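Local coordinates for protein fucose-specific lectin (Aleuria aurantia, PDB 6GKE) that binds L-fucose specifically, with its strongest preference for alpha-1,6-linked core fucose on glycoproteins, and has antifungal activity, at residues N187-H192 with G202-S207; K114-Q119 with I168-I173; N31-E36 with Q51-E56; T2-T7 with V25-L30. The protein carries 1 engineered substitution. One frame throughout, in Å; residues are numbered along the deposited sequence. Where two conformers were deposited one is given.

In the fold
The fold is a six-bladed beta-propeller, with fucose sites between neighbouring blades. Contacts 1 and 3 are the outer hairpins of repeats 4 and 1. Both lie far out from the centre of the chain and are partly buried. Each is an antiparallel strand pair whose glutamate binds a fucose; contact 3 adds a beta bulge and a salt bridge. Contact 2 lies nearest the centre and packs parallel strands of repeats 3 and 4 through small apolar side chains and a water. Contact 4 is buried and holds the N-terminal peptide against strand 22-28, at the dimer interface. It touches contact 3: Arg35 forms a salt bridge with Asp29, and Tyr26 probably hydrogen-bonds Glu36.

Contact 1: residues N187-H192 with G202-S207; sequences NKIREH and GGFSAS. With FUC (alpha-L-fucopyranose), chain F.
Glu191 and the turn at Gly202 to Phe204 form one wall of a fucose site. Glu191 OE1 accepts the sugar O3 hydroxyl at 2.6 Å. Glu191 OE2 accepts the O4 hydroxyl at 2.7 Å. The carboxylate therefore takes two neighbouring hydroxyls, one on each oxygen. On the other segment, Gly203 N donates to the fucose O2 at 2.9 Å. Arg179 and Trp245 also hydrogen-bond the sugar.

The second shell fixes the carboxylate. Glu191 CG is anti to the backbone N (chi1 179°), and the chain runs on extended. Phe204 N binds Glu191 OE1 from above the carboxylate plane at 3.2 Å, with a fairly straight N-H...O angle of 165°. Tyr181 OH holds Glu191 OE2. Phe204 CB lies 3.5 Å from Glu191 OE1, and the Phe204 ring meets that of Trp245.

This is the outer hairpin of a propeller blade, with the site lying between repeats 4 and 5. Near the sugar the two segments are joined by Gly202 N, which donates to Glu191 O at 2.8 Å. A water accepts from Glu191 N at 3.0 Å and also sits by Gly202 O and Phe204 O. Farther along, Ile189 and Ala206 form an antiparallel hydrogen-bonded pair. Arg190 lays its guanidinium obliquely near Ser205 CB, while its NH2 makes a salt bridge with Asp186.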
loop_
_atom_site.group_PDB
_atom_site.type_symbol
_atom_site.label_atom_id
_atom_site.label_comp_id
_atom_site.label_asym_id
_atom_site.label_seq_id
_atom_site.Cartn_x
_atom_site.Cartn_y
_atom_site.Cartn_z
ATOM N N ASN A 187 5.787 -25.969 -5.474
ATOM C CA ASN A 187 4.788 -25.201 -4.687
ATOM C C ASN A 187 4.324 -25.941 -3.426
ATOM O O ASN A 187 3.430 -25.458 -2.729
ATOM C CB ASN A 187 3.587 -24.761 -5.526
ATOM C CG ASN A 187 3.948 -23.659 -6.497
ATOM O OD1 ASN A 187 4.770 -22.801 -6.198
ATOM N ND2 ASN A 187 3.326 -23.665 -7.660
ATOM N N LYS A 188 4.960 -27.063 -3.089
ATOM C CA LYS A 188 4.667 -27.716 -1.835
ATOM C C LYS A 188 5.470 -27.056 -0.718
ATOM O O LYS A 188 6.666 -26.794 -0.866
ATOM C CB LYS A 188 5.040 -29.196 -1.887
ATOM C CG LYS A 188 4.205 -30.029 -2.840
ATOM C CD LYS A 188 3.039 -30.722 -2.192
ATOM C CE LYS A 188 2.344 -31.699 -3.118
ATOM N NZ LYS A 188 2.084 -31.113 -4.453
ATOM N N ILE A 189 4.807 -26.835 0.417
ATOM C CA ILE A 189 5.488 -26.544 1.673
ATOM C C ILE A 189 6.225 -27.819 2.074
ATOM O O ILE A 189 5.619 -28.891 2.085
ATOM C CB ILE A 189 4.531 -26.111 2.806
ATOM C CG1 ILE A 189 3.429 -25.155 2.343
ATOM C CG2 ILE A 189 5.332 -25.512 3.956
ATOM C CD1 ILE A 189 3.950 -23.834 1.859
ATOM N N ARG A 190 7.512 -27.690 2.399
ATOM C CA ARG A 190 8.350 -28.793 2.833
ATOM C C ARG A 190 9.001 -28.417 4.165
ATOM O O ARG A 190 8.912 -27.280 4.614
ATOM C CB ARG A 190 9.423 -29.088 1.783
ATOM C CG ARG A 190 8.889 -29.473 0.414
ATOM C CD ARG A 190 8.323 -30.874 0.377
ATOM N NE ARG A 190 7.990 -31.255 -0.986
ATOM C CZ ARG A 190 7.492 -32.433 -1.340
ATOM N NH1 ARG A 190 7.310 -33.382 -0.435
ATOM N NH2 ARG A 190 7.172 -32.643 -2.607
ATOM N N GLU A 191 9.665 -29.403 4.766
ATOM C CA GLU A 191 10.179 -29.316 6.119
ATOM C C GLU A 191 11.610 -29.847 6.140
ATOM O O GLU A 191 11.877 -30.914 5.596
ATOM C CB GLU A 191 9.283 -30.154 7.032
ATOM C CG GLU A 191 9.688 -30.195 8.492
ATOM C CD GLU A 191 8.867 -31.193 9.290
ATOM O OE1 GLU A 191 8.737 -32.341 8.815
ATOM O OE2 GLU A 191 8.373 -30.839 10.387
ATOM N N HIS A 192 12.508 -29.115 6.807
ATOM C CA HIS A 192 13.878 -29.570 7.050
ATOM C C HIS A 192 14.087 -29.609 8.563
ATOM O O HIS A 192 13.611 -28.726 9.272
ATOM C CB HIS A 192 14.903 -28.687 6.321
ATOM C CG HIS A 192 15.998 -29.465 5.671
ATOM N ND1 HIS A 192 15.739 -30.394 4.685
ATOM C CD2 HIS A 192 17.338 -29.444 5.845
ATOM C CE1 HIS A 192 16.880 -30.920 4.289
ATOM N NE2 HIS A 192 17.876 -30.362 4.989
ATOM N N GLY A 202 12.163 -33.610 6.435
ATOM C CA GLY A 202 11.040 -33.970 7.281
ATOM C C GLY A 202 9.892 -34.585 6.499
ATOM O O GLY A 202 9.813 -34.509 5.270
ATOM N N GLY A 203 8.964 -35.177 7.254
ATOM C CA GLY A 203 7.819 -35.863 6.674
ATOM C C GLY A 203 6.682 -34.933 6.260
ATOM O O GLY A 203 5.805 -35.348 5.512
ATOM N N PHE A 204 6.671 -33.685 6.740
ATOM C CA PHE A 204 5.571 -32.773 6.451
ATOM C C PHE A 204 5.643 -32.266 5.008
ATOM O O PHE A 204 6.685 -31.818 4.559
ATOM C CB PHE A 204 5.601 -31.549 7.364
ATOM C CG PHE A 204 4.541 -30.541 7.007
ATOM C CD1 PHE A 204 3.204 -30.842 7.212
ATOM C CD2 PHE A 204 4.862 -29.329 6.413
ATOM C CE1 PHE A 204 2.214 -29.943 6.859
ATOM C CE2 PHE A 204 3.867 -28.431 6.060
ATOM C CZ PHE A 204 2.548 -28.738 6.291
ATOM N N SER A 205 4.500 -32.252 4.318
ATOM C CA SER A 205 4.374 -31.497 3.082
ATOM C C SER A 205 2.911 -31.109 2.870
ATOM O O SER A 205 2.002 -31.792 3.324
ATOM C CB SER A 205 4.932 -32.239 1.888
ATOM O OG SER A 205 4.133 -33.361 1.555
ATOM N N ALA A 206 2.707 -30.000 2.158
ATOM C CA ALA A 206 1.363 -29.530 1.851
ATOM C C ALA A 206 1.393 -28.633 0.618
ATOM O O ALA A 206 2.203 -27.717 0.529
ATOM C CB ALA A 206 0.793 -28.764 3.019
ATOM N N SER A 207 0.465 -28.865 -0.310
ATOM C CA SER A 207 0.272 -27.979 -1.454
ATOM C C SER A 207 -0.218 -26.610 -0.970
ATOM O O SER A 207 -1.068 -26.523 -0.089
ATOM C CB SER A 207 -0.699 -28.569 -2.438
ATOM O OG SER A 207 -0.163 -29.736 -3.039
HETATM C C1 FUC F . 10.105 -35.569 12.344
HETATM C C2 FUC F . 9.453 -34.937 11.125
HETATM C C3 FUC F . 7.993 -34.598 11.423
HETATM C C4 FUC F . 7.918 -33.708 12.664
HETATM C C5 FUC F . 8.551 -34.457 13.831
HETATM C C6 FUC F . 8.544 -33.646 15.120
HETATM O O1 FUC F . 9.519 -36.852 12.517
HETATM O O2 FUC F . 9.568 -35.828 10.006
HETATM O O3 FUC F . 7.366 -34.017 10.280
HETATM O O4 FUC F . 8.649 -32.494 12.479
HETATM O O5 FUC F . 9.917 -34.758 13.509
HETATM O O HOH W 1 9.231 -32.197 3.869
#

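Contact 2: residues K114-Q119 with I168-I173; sequences KLAALQ and IGATAI
Leu115 O and Ile168 O meet through a shared water, which lies 2.7 Å from Leu115 O and, in a weak contact, 3.4 Å from Ile168 O. The segments belong to repeats 3 and 4 of the beta-propeller. They lie on the strands nearest the centre, one from each of two adjacent blades. The strands run almost exactly parallel, with 5° between their directions and axes 5.6 Å apart at closest approach. They do not form a sheet with each other: there is no direct hydrogen bond between the segments. Each is instead bonded to the second strand of its own blade, for instance Ala116 to Tyr133 and Gly169 to Tyr181.

Small apolar groups fill the seam. Ala116 CB lies 3.7 Å from Ile168 CG2 and 3.8 Å from Ala170 CB, and it also touches Ile168 O. Two residues on, Leu118 reaches across, with its CD2 at 4.1 Å from Ala170 CB. Leu178 and Ile180 of repeat 4 also touch this leucine. Toward the later end, Ala172 CB packs 3.8 Å from Gln119 O. The methyl Leu118 CD2 rests against the backbone of the other strand, 3.7 Å from Thr171 C.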
loop_
_atom_site.group_PDB
_atom_site.type_symbol
_atom_site.label_atom_id
_atom_site.label_comp_id
_atom_site.label_asym_id
_atom_site.label_seq_id
_atom_site.Cartn_x
_atom_site.Cartn_y
_atom_site.Cartn_z
ATOM N N LYS A 114 13.114 -13.514 2.120
ATOM C CA LYS A 114 12.458 -13.385 3.410
ATOM C C LYS A 114 13.472 -13.744 4.499
ATOM O O LYS A 114 14.580 -14.196 4.214
ATOM C CB LYS A 114 11.184 -14.232 3.445
ATOM C CG LYS A 114 10.265 -14.009 2.251
ATOM C CD LYS A 114 9.931 -12.548 1.979
ATOM C CE LYS A 114 9.080 -12.354 0.743
ATOM N NZ LYS A 114 9.814 -12.677 -0.505
ATOM N N LEU A 115 13.080 -13.522 5.760
ATOM C CA LEU A 115 13.899 -13.896 6.904
ATOM C C LEU A 115 13.048 -14.680 7.893
ATOM O O LEU A 115 11.873 -14.361 8.104
ATOM C CB LEU A 115 14.452 -12.663 7.626
ATOM C CG LEU A 115 15.472 -11.821 6.866
ATOM C CD1 LEU A 115 15.831 -10.585 7.674
ATOM C CD2 LEU A 115 16.724 -12.619 6.529
ATOM N N ALA A 116 13.685 -15.648 8.555
ATOM C CA ALA A 116 13.090 -16.293 9.707
ATOM C C ALA A 116 14.170 -16.435 10.771
ATOM O O ALA A 116 15.360 -16.439 10.465
ATOM C CB ALA A 116 12.511 -17.638 9.345
ATOM N N ALA A 117 13.746 -16.564 12.026
ATOM C CA ALA A 117 14.687 -16.764 13.099
ATOM C C ALA A 117 14.046 -17.628 14.177
ATOM O O ALA A 117 12.830 -17.630 14.352
ATOM C CB ALA A 117 15.160 -15.446 13.674
ATOM N N LEU A 118 14.907 -18.339 14.905
ATOM C CA LEU A 118 14.495 -19.085 16.080
ATOM C C LEU A 118 15.556 -18.921 17.168
ATOM O O LEU A 118 16.680 -18.482 16.916
ATOM C CB LEU A 118 14.243 -20.561 15.735
ATOM C CG LEU A 118 15.420 -21.363 15.172
ATOM C CD1 LEU A 118 16.453 -21.727 16.232
ATOM C CD2 LEU A 118 14.910 -22.632 14.498
ATOM N N GLN A 119 15.176 -19.295 18.387
ATOM C CA GLN A 119 16.069 -19.243 19.518
ATOM C C GLN A 119 15.686 -20.363 20.482
ATOM O O GLN A 119 14.508 -20.657 20.647
ATOM C CB GLN A 119 15.982 -17.875 20.201
ATOM C CG GLN A 119 17.003 -17.640 21.308
ATOM C CD GLN A 119 16.725 -18.269 22.655
ATOM O OE1 GLN A 119 17.662 -18.585 23.389
ATOM N NE2 GLN A 119 15.456 -18.425 23.015
ATOM N N ILE A 168 9.552 -18.442 4.772
ATOM C CA ILE A 168 10.345 -19.315 5.639
ATOM C C ILE A 168 9.741 -19.243 7.039
ATOM O O ILE A 168 9.595 -18.155 7.578
ATOM C CB ILE A 168 11.838 -18.925 5.693
ATOM C CG1 ILE A 168 12.445 -18.695 4.307
ATOM C CG2 ILE A 168 12.612 -19.977 6.478
ATOM C CD1 ILE A 168 13.829 -18.078 4.334
ATOM N N GLY A 169 9.401 -20.408 7.596
ATOM C CA GLY A 169 9.032 -20.544 8.990
ATOM C C GLY A 169 10.125 -21.284 9.736
ATOM O O GLY A 169 10.728 -22.196 9.181
ATOM N N ALA A 170 10.412 -20.882 10.972
ATOM C CA ALA A 170 11.495 -21.505 11.735
ATOM C C ALA A 170 11.087 -21.609 13.201
ATOM O O ALA A 170 10.734 -20.610 13.814
ATOM C CB ALA A 170 12.772 -20.714 11.593
ATOM N N THR A 171 11.183 -22.809 13.774
ATOM C CA THR A 171 10.823 -22.975 15.175
ATOM C C THR A 171 11.749 -24.000 15.833
ATOM O O THR A 171 12.119 -25.005 15.222
ATOM C CB THR A 171 9.330 -23.310 15.305
ATOM O OG1 THR A 171 8.958 -23.321 16.684
ATOM C CG2 THR A 171 8.943 -24.630 14.678
ATOM N N ALA A 172 12.108 -23.726 17.092
ATOM C CA ALA A 172 12.832 -24.670 17.930
ATOM C C ALA A 172 11.799 -25.484 18.707
ATOM O O ALA A 172 11.190 -24.984 19.649
ATOM C CB ALA A 172 13.781 -23.951 18.860
ATOM N N ILE A 173 11.589 -26.731 18.283
ATOM C CA ILE A 173 10.525 -27.574 18.843
ATOM C C ILE A 173 10.956 -28.209 20.168
ATOM O O ILE A 173 10.137 -28.800 20.862
ATOM C CB ILE A 173 10.068 -28.637 17.827
ATOM C CG1 ILE A 173 11.137 -29.700 17.552
ATOM C CG2 ILE A 173 9.581 -27.974 16.546
ATOM C CD1 ILE A 173 10.603 -30.917 16.821
HETATM O O HOH W 2 9.320 -14.743 7.199
#

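Contact 3: residues N31-E36 with Q51-E56; sequences NGKIRE and QNVIGE. With FUC (alpha-L-fucopyranose), chain C; GOL (glycerol), chain D.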
loop_
_atom_site.group_PDB
_atom_site.type_symbol
_atom_site.label_atom_id
_atom_site.label_comp_id
_atom_site.label_asym_id
_atom_site.label_seq_id
_atom_site.Cartn_x
_atom_site.Cartn_y
_atom_site.Cartn_z
ATOM N N ASN A 31 8.538 5.701 6.253
ATOM C CA ASN A 31 9.877 6.275 6.257
ATOM C C ASN A 31 10.965 5.201 6.308
ATOM O O ASN A 31 12.140 5.550 6.366
ATOM C CB ASN A 31 10.057 7.233 7.434
ATOM C CG ASN A 31 9.128 8.419 7.344
ATOM O OD1 ASN A 31 8.966 8.992 6.271
ATOM N ND2 ASN A 31 8.499 8.774 8.451
ATOM N N GLY A 32 10.584 3.919 6.337
ATOM C CA GLY A 32 11.547 2.824 6.409
ATOM C C GLY A 32 11.967 2.450 7.825
ATOM O O GLY A 32 12.789 1.547 8.002
ATOM N N LYS A 33 11.423 3.129 8.842
ATOM C CA LYS A 33 11.751 2.768 10.215
ATOM C C LYS A 33 10.997 1.498 10.608
ATOM O O LYS A 33 9.907 1.234 10.115
ATOM C CB LYS A 33 11.397 3.892 11.188
ATOM C CG LYS A 33 12.013 5.242 10.869
ATOM C CD LYS A 33 13.511 5.230 10.748
ATOM C CE LYS A 33 14.049 6.596 10.375
ATOM N NZ LYS A 33 15.419 6.529 9.820
ATOM N N ILE A 34 11.596 0.734 11.525
ATOM C CA ILE A 34 10.946 -0.404 12.137
ATOM C C ILE A 34 10.326 0.084 13.444
ATOM O O ILE A 34 11.038 0.603 14.302
ATOM C CB ILE A 34 11.919 -1.572 12.390
ATOM C CG1 ILE A 34 12.689 -1.973 11.130
ATOM C CG2 ILE A 34 11.163 -2.753 12.979
ATOM C CD1 ILE A 34 13.859 -2.893 11.388
ATOM N N ARG A 35 9.006 -0.078 13.556
ATOM C CA ARG A 35 8.266 0.301 14.738
ATOM C C ARG A 35 7.825 -0.937 15.515
ATOM O O ARG A 35 7.712 -2.035 14.969
ATOM C CB ARG A 35 7.024 1.106 14.359
ATOM C CG ARG A 35 7.324 2.456 13.733
ATOM C CD ARG A 35 6.040 3.211 13.483
ATOM N NE ARG A 35 6.282 4.494 12.853
ATOM C CZ ARG A 35 5.353 5.417 12.655
ATOM N NH1 ARG A 35 4.123 5.223 13.109
ATOM N NH2 ARG A 35 5.663 6.520 11.998
ATOM N N GLU A 36 7.562 -0.707 16.801
ATOM C CA GLU A 36 7.084 -1.717 17.724
ATOM C C GLU A 36 5.714 -1.308 18.268
ATOM O O GLU A 36 5.512 -0.147 18.637
ATOM C CB GLU A 36 8.056 -1.853 18.894
ATOM C CG GLU A 36 7.749 -2.997 19.847
ATOM C CD GLU A 36 8.616 -2.943 21.091
ATOM O OE1 GLU A 36 8.459 -1.971 21.855
ATOM O OE2 GLU A 36 9.465 -3.852 21.290
ATOM N N GLN A 51 7.005 7.482 17.863
ATOM C CA GLN A 51 7.765 7.433 19.118
ATOM C C GLN A 51 8.155 5.992 19.492
ATOM O O GLN A 51 8.719 5.776 20.565
ATOM C CB GLN A 51 6.946 8.057 20.252
ATOM C CG GLN A 51 6.541 9.503 19.996
ATOM N N ASN A 52 7.859 5.021 18.619
ATOM C CA ASN A 52 8.091 3.603 18.897
ATOM C C ASN A 52 9.039 2.989 17.863
ATOM O O ASN A 52 8.927 1.808 17.547
ATOM C CB ASN A 52 6.774 2.828 18.920
ATOM C CG ASN A 52 5.842 3.327 20.000
ATOM O OD1 ASN A 52 4.849 3.993 19.707
ATOM N ND2 ASN A 52 6.174 3.031 21.247
ATOM N N VAL A 53 9.990 3.783 17.368
ATOM C CA VAL A 53 10.968 3.301 16.413
ATOM C C VAL A 53 12.072 2.550 17.167
ATOM O O VAL A 53 12.617 3.056 18.144
ATOM C CB VAL A 53 11.537 4.463 15.586
ATOM C CG1 VAL A 53 12.756 4.044 14.779
ATOM C CG2 VAL A 53 10.467 5.061 14.689
ATOM N N ILE A 54 12.406 1.347 16.680
ATOM C CA ILE A 54 13.438 0.501 17.292
ATOM C C ILE A 54 14.649 0.327 16.367
ATOM O O ILE A 54 15.683 -0.168 16.814
ATOM C CB ILE A 54 12.861 -0.859 17.747
ATOM C CG1 ILE A 54 12.418 -1.783 16.605
ATOM C CG2 ILE A 54 11.739 -0.623 18.745
ATOM C CD1 ILE A 54 13.517 -2.604 15.976
ATOM N N GLY A 55 14.512 0.703 15.094
ATOM C CA GLY A 55 15.569 0.542 14.122
ATOM C C GLY A 55 15.090 1.013 12.769
ATOM O O GLY A 55 14.060 1.678 12.665
ATOM N N GLU A 56 15.838 0.666 11.725
ATOM C CA GLU A 56 15.506 1.060 10.368
ATOM C C GLU A 56 16.102 0.027 9.421
ATOM O O GLU A 56 17.023 -0.696 9.795
ATOM C CB GLU A 56 16.023 2.462 10.060
ATOM C CG GLU A 56 17.525 2.605 10.100
ATOM C CD GLU A 56 17.909 4.061 9.920
ATOM O OE1 GLU A 56 18.393 4.415 8.838
ATOM O OE2 GLU A 56 17.658 4.850 10.849
HETATM C C1 FUC C . 8.977 -2.277 26.744
HETATM C C2 FUC C . 9.117 -1.653 25.369
HETATM C C3 FUC C . 10.468 -2.005 24.751
HETATM C C4 FUC C . 10.691 -3.509 24.781
HETATM C C5 FUC C . 10.548 -4.007 26.215
HETATM C C6 FUC C . 10.713 -5.513 26.352
HETATM O O1 FUC C . 9.879 -1.600 27.609
HETATM O O2 FUC C . 9.009 -0.230 25.489
HETATM O O3 FUC C . 10.557 -1.472 23.425
HETATM O O4 FUC C . 9.736 -4.197 23.967
HETATM O O5 FUC C . 9.242 -3.673 26.691
HETATM C C1 GOL D . 10.946 3.155 21.734
HETATM O O1 GOL D . 12.130 3.668 22.354
HETATM C C2 GOL D . 10.925 1.647 21.916
HETATM O O2 GOL D . 10.836 1.340 23.319
HETATM C C3 GOL D . 9.799 1.027 21.083
HETATM O O3 GOL D . 8.497 1.377 21.544
#
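Ile54 turns CG1 between its backbone N and carbonyl carbon (chi1 68°), which sets that atom close to Ile34 O. Its CD1 then packs on Ile34 CG2 at 3.8 Å. Two residues further on from Ile34, Glu36 places CG anti to its backbone N (chi1 -173°), and its extended chain runs out to the fucose.

The strands form the outer antiparallel hairpin of a propeller blade. A classic beta bulge interrupts it: Ile54 and Gly55 both face Ile34. Ile54 N donates almost straight to Ile34 O at 2.8 Å, and Ile34 N binds Gly55 O. Beyond the bulge, Asn52 O accepts Glu36 N at 3.0 Å. On the face of Lys33 and Glu56 the two side chains run side by side, and Lys33 NZ makes a salt bridge to Glu56 OE2 at 3.0 Å. Val53 CG2 packs on Lys33 CB.

A glycerol, probably from the crystallisation liquor, takes a bond from Asn52 ND2 at 2.9 Å. Arg24 and Trp97 also hydrogen-bond the fucose. Glu36 OE1 and OE2 accept the fucose O3 and O4 hydroxyls, each at 2.7 Å. Gln38 NE2 also bonds OE1, and Tyr26 OH bonds OE2. A sugar and a protein partner on each oxygen would hold the carboxylate's orientation.

Contact 4: residues T2-T7 with V25-L30; sequences TEFLYT and VYFQDL. With EDO (1,2-ethanediol), chain I; EDO (1,2-ethanediol), chain B.
Phe4 and Phe27 bring their rings together obliquely, with centroids 5.1 Å apart and planes at 67°. Phe4 CG is anti to its backbone N (chi1 -169°). Phe4 CE1 lies 3.6 Å from Phe27 CB, obliquely to the ring, and CD1 is close to Phe27 CD2. Gln28 O lies at the edge of the Phe4 ring, in its plane. Leu287 touches both side chains.

The same carbonyl is the main backbone link. Leu5 N donates to Gln28 O at 3.0 Å, with an N-H...O angle of 166°. Beside it, the side chains of Leu5 and Gln28 run the same way, and Leu5 CD2 lies 3.6 Å from Gln28 OE1. The amide is held from its other end, where Gln28 NE2 binds Lys58 O and Gly32 O. Leu5 CD1 also meets Leu30 CD2, at 4.2 Å. Glu3 O takes only a weak bond from Leu30 N, but Asp29 CA approaches it at 3.1 Å.

Upstream, Thr2 OG1 accepts Phe4 N at 3.1 Å and also bonds Val285 O. This is an ST turn. Leu5 and Leu30 pack on the second subunit, and Tyr6 stacks on Tyr6 of that subunit. The arrangement is that of the N-terminal peptide of this propeller lectin, which crosses the end of strand 22-28 and takes part in the homodimer interface.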
loop_
_atom_site.group_PDB
_atom_site.type_symbol
_atom_site.label_atom_id
_atom_site.label_comp_id
_atom_site.label_asym_id
_atom_site.label_seq_id
_atom_site.Cartn_x
_atom_site.Cartn_y
_atom_site.Cartn_z
ATOM N N THR A 2 -2.971 5.137 7.778
ATOM C CA THR A 2 -2.000 4.896 8.832
ATOM C C THR A 2 -0.592 5.051 8.259
ATOM O O THR A 2 -0.419 5.323 7.070
ATOM C CB THR A 2 -2.163 3.506 9.462
ATOM O OG1 THR A 2 -1.564 2.561 8.573
ATOM C CG2 THR A 2 -3.604 3.145 9.751
ATOM N N GLU A 3 0.399 4.825 9.125
ATOM C CA GLU A 3 1.793 4.909 8.707
ATOM C C GLU A 3 2.385 3.514 8.458
ATOM O O GLU A 3 3.581 3.388 8.258
ATOM C CB GLU A 3 2.558 5.743 9.730
ATOM C CG GLU A 3 2.011 7.155 9.813
ATOM C CD GLU A 3 2.636 8.030 10.880
ATOM O OE1 GLU A 3 2.907 7.518 11.988
ATOM O OE2 GLU A 3 2.853 9.223 10.592
ATOM N N PHE A 4 1.534 2.482 8.417
ATOM C CA PHE A 4 1.962 1.109 8.116
ATOM C C PHE A 4 2.261 0.996 6.619
ATOM O O PHE A 4 1.371 1.186 5.797
ATOM C CB PHE A 4 0.838 0.160 8.529
ATOM C CG PHE A 4 1.104 -1.328 8.565
ATOM C CD1 PHE A 4 2.366 -1.896 8.425
ATOM C CD2 PHE A 4 0.033 -2.173 8.810
ATOM C CE1 PHE A 4 2.534 -3.272 8.513
ATOM C CE2 PHE A 4 0.203 -3.546 8.886
ATOM C CZ PHE A 4 1.455 -4.093 8.752
ATOM N N LEU A 5 3.505 0.663 6.267
ATOM C CA LEU A 5 3.875 0.512 4.872
ATOM C C LEU A 5 3.123 -0.680 4.269
ATOM O O LEU A 5 3.182 -1.799 4.781
ATOM C CB LEU A 5 5.387 0.308 4.791
ATOM C CG LEU A 5 5.968 0.066 3.401
ATOM C CD1 LEU A 5 5.893 1.324 2.550
ATOM C CD2 LEU A 5 7.404 -0.429 3.535
ATOM N N TYR A 6 2.454 -0.449 3.140
ATOM C CA TYR A 6 1.734 -1.522 2.460
ATOM C C TYR A 6 2.752 -2.518 1.903
ATOM O O TYR A 6 3.674 -2.118 1.196
ATOM C CB TYR A 6 0.843 -0.971 1.346
ATOM C CG TYR A 6 0.213 -2.022 0.472
ATOM C CD1 TYR A 6 -0.574 -3.028 1.008
ATOM C CD2 TYR A 6 0.411 -2.010 -0.897
ATOM C CE1 TYR A 6 -1.161 -3.990 0.204
ATOM C CE2 TYR A 6 -0.180 -2.956 -1.716
ATOM C CZ TYR A 6 -0.958 -3.954 -1.163
ATOM O OH TYR A 6 -1.533 -4.876 -1.991
ATOM N N THR A 7 2.544 -3.794 2.227
ATOM C CA THR A 7 3.436 -4.940 1.916
ATOM C C THR A 7 4.708 -4.912 2.770
ATOM O O THR A 7 5.656 -5.647 2.493
ATOM C CB THR A 7 3.728 -5.156 0.417
ATOM O OG1 THR A 7 4.651 -4.204 -0.111
ATOM C CG2 THR A 7 2.464 -5.168 -0.411
ATOM N N VAL A 25 5.035 -6.660 18.393
ATOM C CA VAL A 25 4.963 -6.849 16.958
ATOM C C VAL A 25 5.736 -5.707 16.296
ATOM O O VAL A 25 5.690 -4.565 16.750
ATOM C CB VAL A 25 3.508 -6.992 16.467
ATOM C CG1 VAL A 25 2.656 -5.782 16.772
ATOM C CG2 VAL A 25 3.431 -7.354 14.994
ATOM N N TYR A 26 6.467 -6.072 15.234
ATOM C CA TYR A 26 7.368 -5.200 14.498
ATOM C C TYR A 26 6.876 -5.099 13.058
ATOM O O TYR A 26 6.496 -6.100 12.441
ATOM C CB TYR A 26 8.811 -5.727 14.546
ATOM C CG TYR A 26 9.277 -5.854 15.968
ATOM C CD1 TYR A 26 9.703 -4.745 16.678
ATOM C CD2 TYR A 26 9.154 -7.053 16.648
ATOM C CE1 TYR A 26 10.020 -4.826 18.021
ATOM C CE2 TYR A 26 9.468 -7.153 17.991
ATOM C CZ TYR A 26 9.883 -6.033 18.685
ATOM O OH TYR A 26 10.130 -6.126 20.021
ATOM N N PHE A 27 6.904 -3.871 12.535
ATOM C CA PHE A 27 6.472 -3.586 11.184
ATOM C C PHE A 27 7.243 -2.361 10.700
ATOM O O PHE A 27 7.856 -1.654 11.497
ATOM C CB PHE A 27 4.958 -3.349 11.137
ATOM C CG PHE A 27 4.494 -2.131 11.900
ATOM C CD1 PHE A 27 4.185 -2.196 13.253
ATOM C CD2 PHE A 27 4.383 -0.902 11.265
ATOM C CE1 PHE A 27 3.770 -1.062 13.941
ATOM C CE2 PHE A 27 3.970 0.229 11.952
ATOM C CZ PHE A 27 3.664 0.145 13.287
ATOM N N GLN A 28 7.172 -2.099 9.397
ATOM C CA GLN A 28 7.870 -0.967 8.824
ATOM C C GLN A 28 6.879 0.151 8.508
ATOM O O GLN A 28 5.751 -0.092 8.072
ATOM C CB GLN A 28 8.626 -1.401 7.568
ATOM C CG GLN A 28 9.649 -0.387 7.087
ATOM C CD GLN A 28 10.598 -1.004 6.091
ATOM O OE1 GLN A 28 10.199 -1.809 5.243
ATOM N NE2 GLN A 28 11.868 -0.633 6.186
ATOM N N ASP A 29 7.345 1.384 8.708
ATOM C CA ASP A 29 6.561 2.571 8.416
ATOM C C ASP A 29 6.965 3.144 7.049
ATOM O O ASP A 29 7.847 2.635 6.350
ATOM C CB ASP A 29 6.639 3.586 9.561
ATOM C CG ASP A 29 7.966 4.303 9.752
ATOM O OD1 ASP A 29 8.755 4.369 8.788
ATOM O OD2 ASP A 29 8.188 4.805 10.879
ATOM N N LEU A 30 6.279 4.220 6.655
ATOM C CA LEU A 30 6.461 4.813 5.322
ATOM C C LEU A 30 7.870 5.385 5.138
ATOM O O LEU A 30 8.318 5.533 4.000
ATOM C CB LEU A 30 5.432 5.926 5.106
ATOM C CG LEU A 30 3.973 5.497 5.191
ATOM C CD1 LEU A 30 3.068 6.703 5.031
ATOM C CD2 LEU A 30 3.646 4.443 4.151
HETATM C C1 EDO I . 0.135 3.032 2.046
HETATM O O1 EDO I . -1.240 2.670 2.132
HETATM C C2 EDO I . 1.209 2.185 2.729
HETATM O O2 EDO I . 2.437 2.092 1.926
HETATM C C1 EDO B . 3.607 0.469 -0.408
HETATM O O1 EDO B . 3.360 -0.687 -1.204
HETATM C C2 EDO B . 3.095 1.842 -0.845
HETATM O O2 EDO B . 2.631 2.649 0.291
#